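Local coordinates for universal stress protein (Archaeoglobus fulgidus, PDB 6HCD) that is of unknown function but belongs to the universal stress protein A family, whose members are generally linked to stress responses and in some cases bind ATP, at residues P26-V31 against V116-I121; D32-R37 against K77-W82; V56-S61 against W82-I87. All blocks are in the same frame, centred on the assembly; numbering follows the deposited sequence.

Interaction 1 (P26-V31 against V116-I121); sequences PIVVAV and VDAIAI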
loop_
_atom_site.group_PDB
_atom_site.type_symbol
_atom_site.label_atom_id
_atom_site.label_comp_id
_atom_site.label_asym_id
_atom_site.label_seq_id
_atom_site.Cartn_x
_atom_site.Cartn_y
_atom_site.Cartn_z
ATOM N N PRO A 26 3.111 4.151 15.198
ATOM C CA PRO A 26 1.813 3.498 15.015
ATOM C C PRO A 26 1.531 3.084 13.563
ATOM O O PRO A 26 2.196 3.576 12.602
ATOM C CB PRO A 26 0.836 4.602 15.427
ATOM C CG PRO A 26 1.543 5.888 15.036
ATOM C CD PRO A 26 3.018 5.621 15.291
ATOM N N ILE A 27 0.512 2.236 13.412
ATOM C CA ILE A 27 -0.169 2.053 12.145
ATOM C C ILE A 27 -1.255 3.139 12.071
ATOM O O ILE A 27 -2.065 3.255 12.993
ATOM C CB ILE A 27 -0.784 0.634 12.062
ATOM C CG1 ILE A 27 0.269 -0.476 12.083
ATOM C CG2 ILE A 27 -1.714 0.495 10.866
ATOM C CD1 ILE A 27 1.158 -0.493 10.853
ATOM N N VAL A 28 -1.286 3.902 10.977
ATOM C CA VAL A 28 -2.323 4.909 10.753
ATOM C C VAL A 28 -3.320 4.333 9.752
ATOM O O VAL A 28 -2.915 3.833 8.713
ATOM C CB VAL A 28 -1.725 6.231 10.235
ATOM C CG1 VAL A 28 -2.782 7.185 9.700
ATOM C CG2 VAL A 28 -0.878 6.900 11.302
ATOM N N VAL A 29 -4.610 4.404 10.080
ATOM C CA VAL A 29 -5.641 3.929 9.194
ATOM C C VAL A 29 -6.614 5.088 8.950
ATOM O O VAL A 29 -7.067 5.736 9.883
ATOM C CB VAL A 29 -6.322 2.655 9.732
ATOM C CG1 VAL A 29 -6.919 2.841 11.112
ATOM C CG2 VAL A 29 -7.354 2.144 8.753
ATOM N N ALA A 30 -6.856 5.394 7.668
ATOM C CA ALA A 30 -7.787 6.418 7.258
ATOM C C ALA A 30 -9.130 5.757 6.922
ATOM O O ALA A 30 -9.178 4.853 6.111
ATOM C CB ALA A 30 -7.232 7.174 6.083
ATOM N N VAL A 31 -10.209 6.230 7.550
ATOM C CA VAL A 31 -11.549 5.680 7.313
ATOM C C VAL A 31 -12.493 6.817 6.913
ATOM O O VAL A 31 -12.472 7.884 7.529
ATOM C CB VAL A 31 -12.075 4.910 8.540
ATOM C CG1 VAL A 31 -11.255 3.662 8.797
ATOM C CG2 VAL A 31 -12.136 5.779 9.771
ATOM N N VAL A 116 3.302 11.632 13.360
ATOM C CA VAL A 116 3.321 10.563 14.366
ATOM C C VAL A 116 4.363 9.495 14.006
ATOM O O VAL A 116 4.439 8.473 14.690
ATOM C CB VAL A 116 1.932 9.939 14.594
ATOM C CG1 VAL A 116 0.920 10.997 14.988
ATOM C CG2 VAL A 116 1.458 9.135 13.393
ATOM N N ASP A 117 5.145 9.724 12.947
ATOM C CA ASP A 117 6.185 8.802 12.489
ATOM C C ASP A 117 5.599 7.395 12.272
ATOM O O ASP A 117 6.133 6.406 12.783
ATOM C CB ASP A 117 7.368 8.775 13.461
ATOM C CG ASP A 117 8.627 8.127 12.897
ATOM O OD1 ASP A 117 8.787 8.103 11.668
ATOM O OD2 ASP A 117 9.439 7.642 13.696
ATOM N N ALA A 118 4.500 7.323 11.502
ATOM C CA ALA A 118 3.751 6.084 11.282
ATOM C C ALA A 118 4.627 5.059 10.557
ATOM O O ALA A 118 5.469 5.432 9.704
ATOM C CB ALA A 118 2.503 6.377 10.474
ATOM N N ILE A 119 4.418 3.780 10.877
ATOM C CA ILE A 119 5.082 2.677 10.164
ATOM C C ILE A 119 4.497 2.603 8.746
ATOM O O ILE A 119 5.210 2.351 7.767
ATOM C CB ILE A 119 4.900 1.338 10.911
ATOM C CG1 ILE A 119 5.604 1.341 12.268
ATOM C CG2 ILE A 119 5.367 0.178 10.045
ATOM C CD1 ILE A 119 5.369 0.106 13.108
ATOM N N ALA A 120 3.173 2.785 8.658
ATOM C CA ALA A 120 2.471 2.751 7.385
ATOM C C ALA A 120 1.108 3.424 7.547
ATOM O O ALA A 120 0.612 3.601 8.678
ATOM C CB ALA A 120 2.310 1.322 6.905
ATOM N N ILE A 121 0.545 3.815 6.398
ATOM C CA ILE A 121 -0.834 4.263 6.272
ATOM C C ILE A 121 -1.624 3.133 5.610
ATOM O O ILE A 121 -1.201 2.605 4.603
ATOM C CB ILE A 121 -0.940 5.554 5.440
ATOM C CG1 ILE A 121 -0.001 6.649 5.948
ATOM C CG2 ILE A 121 -2.383 6.025 5.349
ATOM C CD1 ILE A 121 0.116 7.813 4.999
#
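Pro26 O and Ile119 N open the pairing of 26-31 with 116-121. The amide donates over 2.8 Å from Ile119 N to Pro26 O, tilted 25° from the carbonyl plane, and the CA-H of Ala118 adds a weaker contact to the same oxygen. Two residues further on, Val28 N donates to Ala120 O at 3.0 Å, nearly straight at the hydrogen (170°). Val28 O receives the CA-H of Ile121, with Ile121 CA at 3.2 Å, besides its backbone bonding with Val122. Proline suits the entry to strand 27-30, since it has no N-H to satisfy and offers its ring as apolar surface. That ring lies against Val116, where Pro26 CG meets Val116 CG2 at 3.6 Å. The other segment arrives by a Schellman motif: helix 105-115 has ended, and Asp117, at positive phi, turns the chain toward strand 120-128. Val28 sends CG2 back beside its own backbone N, anti to the carbonyl carbon, which sets it 3.5 Å from Ala118 CB and also against Val116 CG2. Beta-branched Val28 and Ile121 share the sheet face covered by helix 105-115, whereas Ile27 sets CD1 against Ile119 CB, with Ala120 CB slightly farther away. One buried donor, Ala120 N, has no partner in the model, which implies that the parallel pairing is imperfect where it begins and relies on apolar packing as well as on its two conventional hydrogen bonds.

Interaction 2 (D32-R37 against K77-W82); sequences DKKSDR and KETLSW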
loop_
_atom_site.group_PDB
_atom_site.type_symbol
_atom_site.label_atom_id
_atom_site.label_comp_id
_atom_site.label_asym_id
_atom_site.label_seq_id
_atom_site.Cartn_x
_atom_site.Cartn_y
_atom_site.Cartn_z
ATOM N N ASP A 32 -13.320 6.575 5.885
ATOM C CA ASP A 32 -14.277 7.571 5.425
ATOM C C ASP A 32 -15.567 7.429 6.246
ATOM O O ASP A 32 -15.902 8.291 7.033
ATOM C CB ASP A 32 -14.503 7.461 3.915
ATOM C CG ASP A 32 -15.440 8.523 3.347
ATOM O OD1 ASP A 32 -15.530 9.616 3.958
ATOM O OD2 ASP A 32 -16.103 8.233 2.324
ATOM N N LYS A 33 -16.256 6.299 6.072
ATOM C CA LYS A 33 -17.588 6.079 6.617
ATOM C C LYS A 33 -17.654 4.658 7.168
ATOM O O LYS A 33 -16.738 3.869 7.025
ATOM C CB LYS A 33 -18.652 6.332 5.546
ATOM C CG LYS A 33 -18.463 5.575 4.234
ATOM C CD LYS A 33 -19.461 5.940 3.157
ATOM C CE LYS A 33 -19.731 4.806 2.187
ATOM N NZ LYS A 33 -20.667 5.219 1.115
ATOM N N LYS A 34 -18.726 4.346 7.889
ATOM C CA LYS A 34 -18.946 2.960 8.284
ATOM C C LYS A 34 -19.378 2.208 7.026
ATOM O O LYS A 34 -20.311 2.619 6.369
ATOM C CB LYS A 34 -19.945 2.855 9.438
ATOM C CG LYS A 34 -19.602 3.752 10.621
ATOM C CD LYS A 34 -20.182 3.303 11.930
ATOM C CE LYS A 34 -21.579 3.833 12.129
ATOM N NZ LYS A 34 -21.579 5.240 12.598
ATOM N N SER A 35 -18.632 1.163 6.667
ATOM C CA SER A 35 -18.857 0.406 5.443
ATOM C C SER A 35 -18.115 -0.923 5.555
ATOM O O SER A 35 -17.196 -1.064 6.389
ATOM C CB SER A 35 -18.407 1.181 4.221
ATOM O OG SER A 35 -16.990 1.346 4.211
ATOM N N ASP A 36 -18.529 -1.885 4.719
ATOM C CA ASP A 36 -17.872 -3.177 4.609
ATOM C C ASP A 36 -16.403 -2.951 4.235
ATOM O O ASP A 36 -15.530 -3.629 4.775
ATOM C CB ASP A 36 -18.617 -4.109 3.640
ATOM C CG ASP A 36 -19.988 -4.574 4.139
ATOM O OD1 ASP A 36 -20.464 -4.064 5.183
ATOM O OD2 ASP A 36 -20.588 -5.445 3.478
ATOM N N ARG A 37 -16.125 -2.005 3.333
ATOM C CA ARG A 37 -14.749 -1.716 2.928
ATOM C C ARG A 37 -13.935 -1.222 4.133
ATOM O O ARG A 37 -12.803 -1.682 4.358
ATOM C CB ARG A 37 -14.664 -0.699 1.780
ATOM C CG ARG A 37 -13.229 -0.471 1.318
ATOM C CD ARG A 37 -13.037 0.282 0.005
ATOM N NE ARG A 37 -13.170 1.721 0.199
ATOM C CZ ARG A 37 -14.154 2.475 -0.312
ATOM N NH1 ARG A 37 -14.174 3.776 -0.086
ATOM N NH2 ARG A 37 -15.131 1.921 -1.012
ATOM N N LYS A 77 -17.086 11.441 14.044
ATOM C CA LYS A 77 -16.763 10.989 15.412
ATOM C C LYS A 77 -17.327 9.579 15.652
ATOM O O LYS A 77 -16.671 8.733 16.263
ATOM C CB LYS A 77 -17.292 12.001 16.436
ATOM C CG LYS A 77 -17.402 11.515 17.874
ATOM C CD LYS A 77 -16.069 11.322 18.552
ATOM C CE LYS A 77 -16.224 10.806 19.967
ATOM N NZ LYS A 77 -16.415 9.336 19.993
ATOM N N GLU A 78 -18.558 9.345 15.186
ATOM C CA GLU A 78 -19.216 8.042 15.299
ATOM C C GLU A 78 -18.422 7.001 14.504
ATOM O O GLU A 78 -18.211 5.893 14.973
ATOM C CB GLU A 78 -20.668 8.116 14.812
ATOM C CG GLU A 78 -21.641 8.686 15.830
ATOM C CD GLU A 78 -23.108 8.562 15.441
ATOM O OE1 GLU A 78 -23.558 7.424 15.183
ATOM O OE2 GLU A 78 -23.801 9.605 15.399
ATOM N N THR A 79 -17.976 7.359 13.298
ATOM C CA THR A 79 -17.179 6.466 12.461
ATOM C C THR A 79 -15.892 6.070 13.199
ATOM O O THR A 79 -15.517 4.908 13.199
ATOM C CB THR A 79 -16.857 7.113 11.107
ATOM O OG1 THR A 79 -18.102 7.349 10.457
ATOM C CG2 THR A 79 -15.925 6.293 10.242
ATOM N N LEU A 80 -15.222 7.038 13.829
ATOM C CA LEU A 80 -13.945 6.771 14.513
ATOM C C LEU A 80 -14.160 5.883 15.743
ATOM O O LEU A 80 -13.350 5.008 16.041
ATOM C CB LEU A 80 -13.301 8.098 14.922
ATOM C CG LEU A 80 -12.769 8.940 13.768
ATOM C CD1 LEU A 80 -12.248 10.247 14.272
ATOM C CD2 LEU A 80 -11.710 8.204 13.010
ATOM N N SER A 81 -15.246 6.141 16.480
ATOM C CA SER A 81 -15.588 5.353 17.650
ATOM C C SER A 81 -15.850 3.896 17.244
ATOM O O SER A 81 -15.388 2.946 17.866
ATOM C CB SER A 81 -16.759 5.976 18.381
ATOM O OG SER A 81 -17.174 5.128 19.436
ATOM N N TRP A 82 -16.630 3.726 16.181
ATOM C CA TRP A 82 -16.917 2.419 15.595
ATOM C C TRP A 82 -15.612 1.749 15.147
ATOM O O TRP A 82 -15.364 0.586 15.412
ATOM C CB TRP A 82 -17.897 2.602 14.439
ATOM C CG TRP A 82 -18.043 1.425 13.534
ATOM C CD1 TRP A 82 -18.868 0.355 13.713
ATOM C CD2 TRP A 82 -17.411 1.240 12.254
ATOM N NE1 TRP A 82 -18.779 -0.492 12.643
ATOM C CE2 TRP A 82 -17.880 0.013 11.738
ATOM C CE3 TRP A 82 -16.474 1.974 11.510
ATOM C CZ2 TRP A 82 -17.442 -0.489 10.508
ATOM C CZ3 TRP A 82 -16.026 1.464 10.316
ATOM C CH2 TRP A 82 -16.485 0.236 9.831
HETATM O O HOH W 1 -17.565 9.364 8.842
HETATM O O HOH W 2 -20.837 6.297 8.562
#
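Glu78 meets Lys34 at the exposed end of the contact between 32-37 and 77-82. Lys34 NZ lies 3.7 Å from Glu78 CB, while its salt bridge to Glu78 OE1 is long at 3.9 Å. One residue on, Thr79 uses its methyl and its hydroxyl separately. The methyl CG2, anti to the backbone N, lies against the backbone of Asp32 and Lys33, with Thr79 CG2 3.8 Å from Asp32 O. Its hydroxyl OG1 is bonded to Glu75 O, one turn back in the helix, and a water donates both to Thr79 OG1, at 2.6 Å, and to Asp32 O. A second water accepts from Lys34 N and reaches the same hydroxyl weakly. Residues 32-35 form the loop from strand 27-30 to helix 36-52, within the alternating beta-alpha fold of the family; Ser35 is the N-cap, its OG bonded to Ala38 N. One turn after Thr79, Trp82 supplies a broad, flat surface for the aliphatic part of Lys34. A CH-pi contact puts Lys34 CD over one face, 3.5 Å from the centroid of the five-membered ring and 24° off its normal. Lysine suits this place because its methylenes can lie on the indole while bends at chi3 and chi4 carry the ammonium back toward Glu78. The far end of the indole, at Trp82 CH2, comes within 3.7 Å of Ser35 O.

Interaction 3 (V56-S61 against W82-I87); sequences VYVVHS and WAVSII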
loop_
_atom_site.group_PDB
_atom_site.type_symbol
_atom_site.label_atom_id
_atom_site.label_comp_id
_atom_site.label_asym_id
_atom_site.label_seq_id
_atom_site.Cartn_x
_atom_site.Cartn_y
_atom_site.Cartn_z
ATOM N N VAL A 56 -2.986 1.250 16.689
ATOM C CA VAL A 56 -3.578 1.783 15.485
ATOM C C VAL A 56 -4.143 3.174 15.793
ATOM O O VAL A 56 -4.951 3.327 16.695
ATOM C CB VAL A 56 -4.676 0.853 14.934
ATOM C CG1 VAL A 56 -5.307 1.429 13.682
ATOM C CG2 VAL A 56 -4.144 -0.555 14.671
ATOM N N TYR A 57 -3.744 4.173 15.006
ATOM C CA TYR A 57 -4.351 5.497 15.047
ATOM C C TYR A 57 -5.336 5.602 13.884
ATOM O O TYR A 57 -4.926 5.575 12.737
ATOM C CB TYR A 57 -3.298 6.599 14.920
ATOM C CG TYR A 57 -2.388 6.797 16.103
ATOM C CD1 TYR A 57 -2.411 5.959 17.212
ATOM C CD2 TYR A 57 -1.444 7.818 16.080
ATOM C CE1 TYR A 57 -1.545 6.147 18.280
ATOM C CE2 TYR A 57 -0.568 8.014 17.135
ATOM C CZ TYR A 57 -0.617 7.175 18.234
ATOM O OH TYR A 57 0.233 7.375 19.275
ATOM N N VAL A 58 -6.631 5.713 14.204
ATOM C CA VAL A 58 -7.662 5.806 13.204
ATOM C C VAL A 58 -7.948 7.288 12.963
ATOM O O VAL A 58 -8.264 8.014 13.913
ATOM C CB VAL A 58 -8.951 5.077 13.637
ATOM C CG1 VAL A 58 -9.955 5.057 12.517
ATOM C CG2 VAL A 58 -8.698 3.665 14.125
ATOM N N VAL A 59 -7.868 7.718 11.697
ATOM C CA VAL A 59 -8.031 9.137 11.377
ATOM C C VAL A 59 -9.188 9.334 10.402
ATOM O O VAL A 59 -9.467 8.474 9.531
ATOM C CB VAL A 59 -6.748 9.754 10.811
ATOM C CG1 VAL A 59 -5.621 9.613 11.812
ATOM C CG2 VAL A 59 -6.360 9.146 9.472
ATOM N N HIS A 60 -9.854 10.477 10.569
ATOM C CA HIS A 60 -10.785 11.016 9.599
ATOM C C HIS A 60 -10.600 12.539 9.567
ATOM O O HIS A 60 -10.511 13.149 10.613
ATOM C CB HIS A 60 -12.236 10.648 9.930
ATOM C CG HIS A 60 -13.176 11.107 8.873
ATOM N ND1 HIS A 60 -13.514 10.315 7.795
ATOM C CD2 HIS A 60 -13.839 12.273 8.712
ATOM C CE1 HIS A 60 -14.361 10.967 7.015
ATOM N NE2 HIS A 60 -14.574 12.180 7.556
ATOM N N SER A 61 -10.570 13.110 8.357
ATOM C CA SER A 61 -10.236 14.504 8.105
ATOM C C SER A 61 -11.463 15.281 7.617
ATOM O O SER A 61 -12.140 14.830 6.699
ATOM C CB SER A 61 -9.123 14.586 7.099
ATOM O OG SER A 61 -8.916 15.934 6.680
ATOM N N TRP A 82 -16.630 3.726 16.181
ATOM C CA TRP A 82 -16.917 2.419 15.595
ATOM C C TRP A 82 -15.612 1.749 15.147
ATOM O O TRP A 82 -15.364 0.586 15.412
ATOM C CB TRP A 82 -17.897 2.602 14.439
ATOM C CG TRP A 82 -18.043 1.425 13.534
ATOM C CD1 TRP A 82 -18.868 0.355 13.713
ATOM C CD2 TRP A 82 -17.411 1.240 12.254
ATOM N NE1 TRP A 82 -18.779 -0.492 12.643
ATOM C CE2 TRP A 82 -17.880 0.013 11.738
ATOM C CE3 TRP A 82 -16.474 1.974 11.510
ATOM C CZ2 TRP A 82 -17.442 -0.489 10.508
ATOM C CZ3 TRP A 82 -16.026 1.464 10.316
ATOM C CH2 TRP A 82 -16.485 0.236 9.831
ATOM N N ALA A 83 -14.774 2.498 14.441
ATOM C CA ALA A 83 -13.528 1.954 13.896
ATOM C C ALA A 83 -12.627 1.433 15.018
ATOM O O ALA A 83 -12.058 0.368 14.885
ATOM C CB ALA A 83 -12.835 3.000 13.052
ATOM N N VAL A 84 -12.477 2.195 16.105
ATOM C CA VAL A 84 -11.638 1.786 17.241
ATOM C C VAL A 84 -12.209 0.511 17.890
ATOM O O VAL A 84 -11.452 -0.359 18.328
ATOM C CB VAL A 84 -11.461 2.939 18.251
ATOM C CG1 VAL A 84 -11.014 2.442 19.629
ATOM C CG2 VAL A 84 -10.517 4.018 17.701
ATOM N N SER A 85 -13.545 0.372 17.930
ATOM C CA SER A 85 -14.155 -0.829 18.489
ATOM C C SER A 85 -13.774 -2.050 17.634
ATOM O O SER A 85 -13.478 -3.108 18.162
ATOM C CB SER A 85 -15.656 -0.655 18.690
ATOM O OG SER A 85 -16.380 -0.898 17.496
ATOM N N ILE A 86 -13.724 -1.889 16.310
ATOM C CA ILE A 86 -13.307 -2.965 15.399
ATOM C C ILE A 86 -11.847 -3.355 15.700
ATOM O O ILE A 86 -11.515 -4.528 15.798
ATOM C CB ILE A 86 -13.508 -2.559 13.922
ATOM C CG1 ILE A 86 -14.986 -2.352 13.559
ATOM C CG2 ILE A 86 -12.849 -3.555 12.992
ATOM C CD1 ILE A 86 -15.823 -3.594 13.590
ATOM N N ILE A 87 -10.979 -2.357 15.858
ATOM C CA ILE A 87 -9.547 -2.575 16.124
ATOM C C ILE A 87 -9.393 -3.418 17.397
ATOM O O ILE A 87 -8.626 -4.373 17.425
ATOM C CB ILE A 87 -8.809 -1.230 16.216
ATOM C CG1 ILE A 87 -8.816 -0.486 14.875
ATOM C CG2 ILE A 87 -7.397 -1.415 16.717
ATOM C CD1 ILE A 87 -8.193 -1.264 13.722
#
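Val58 projects from strand 56-61 into a shallow hollow on helix 82-87, bordered by Ala83, Val84 and Ile87. Its two methyls divide the work. Val58 CG1, anti to the backbone N (chi1 -174°), meets Ala83 CB at 3.6 Å, the shortest approach between the segments. The other branch lies between Val84 and Ile87, with Val58 CG2 4.0 Å from Val84 CG2 and slightly farther from Ile87 CG1. Alanine suits the floor of this hollow, since its single methyl lets the branched valine come close to the helix. The strand and helix are successive elements of the beta-alpha-beta unit made of strand 56-62, helix 70-89 and strand 94-100. Accordingly the helix runs back across the sheet, its axis 9.1 Å from that of the strand and its direction at 158° to it. Two residues before Val58, on the same side of the strand, Val56 meets Ile87. The bulk of the isoleucine spreads over both valine branches: Ile87 CG2 lies 3.9 Å from Val56 CG2, and Ile87 CD1 is equally near Val56 CG1. Helix 36-52 adjoins the same apolar layer, Ala49 touching Val56 and Leu42 touching Ala83.

Overall arrangement
Interactions 1 and 3 meet through neighbouring strands of one sheet, their centres about 11 Å apart. Ile27 O probably bonds to Tyr57 N (2.8 Å), and Val31 CG2 packs at 3.6 Å on Val58 CG1. Interaction 2 lies about 8 Å from interaction 3 between centres, and both use helix 70-89: Trp82 faces the loop after strand 27-30, and residues following it pack on strand 56-62. Interactions 1 and 2, about 16 Å apart between centres, touch through Val31 CG2 and Thr79 CG2 at 3.9 Å. An unidentified ligand, probably from the crystallisation liquor, lies about 3 Å from the Asp32 side chain; Ser61 N also bonds to such a ligand, at the C-terminal side of these strands.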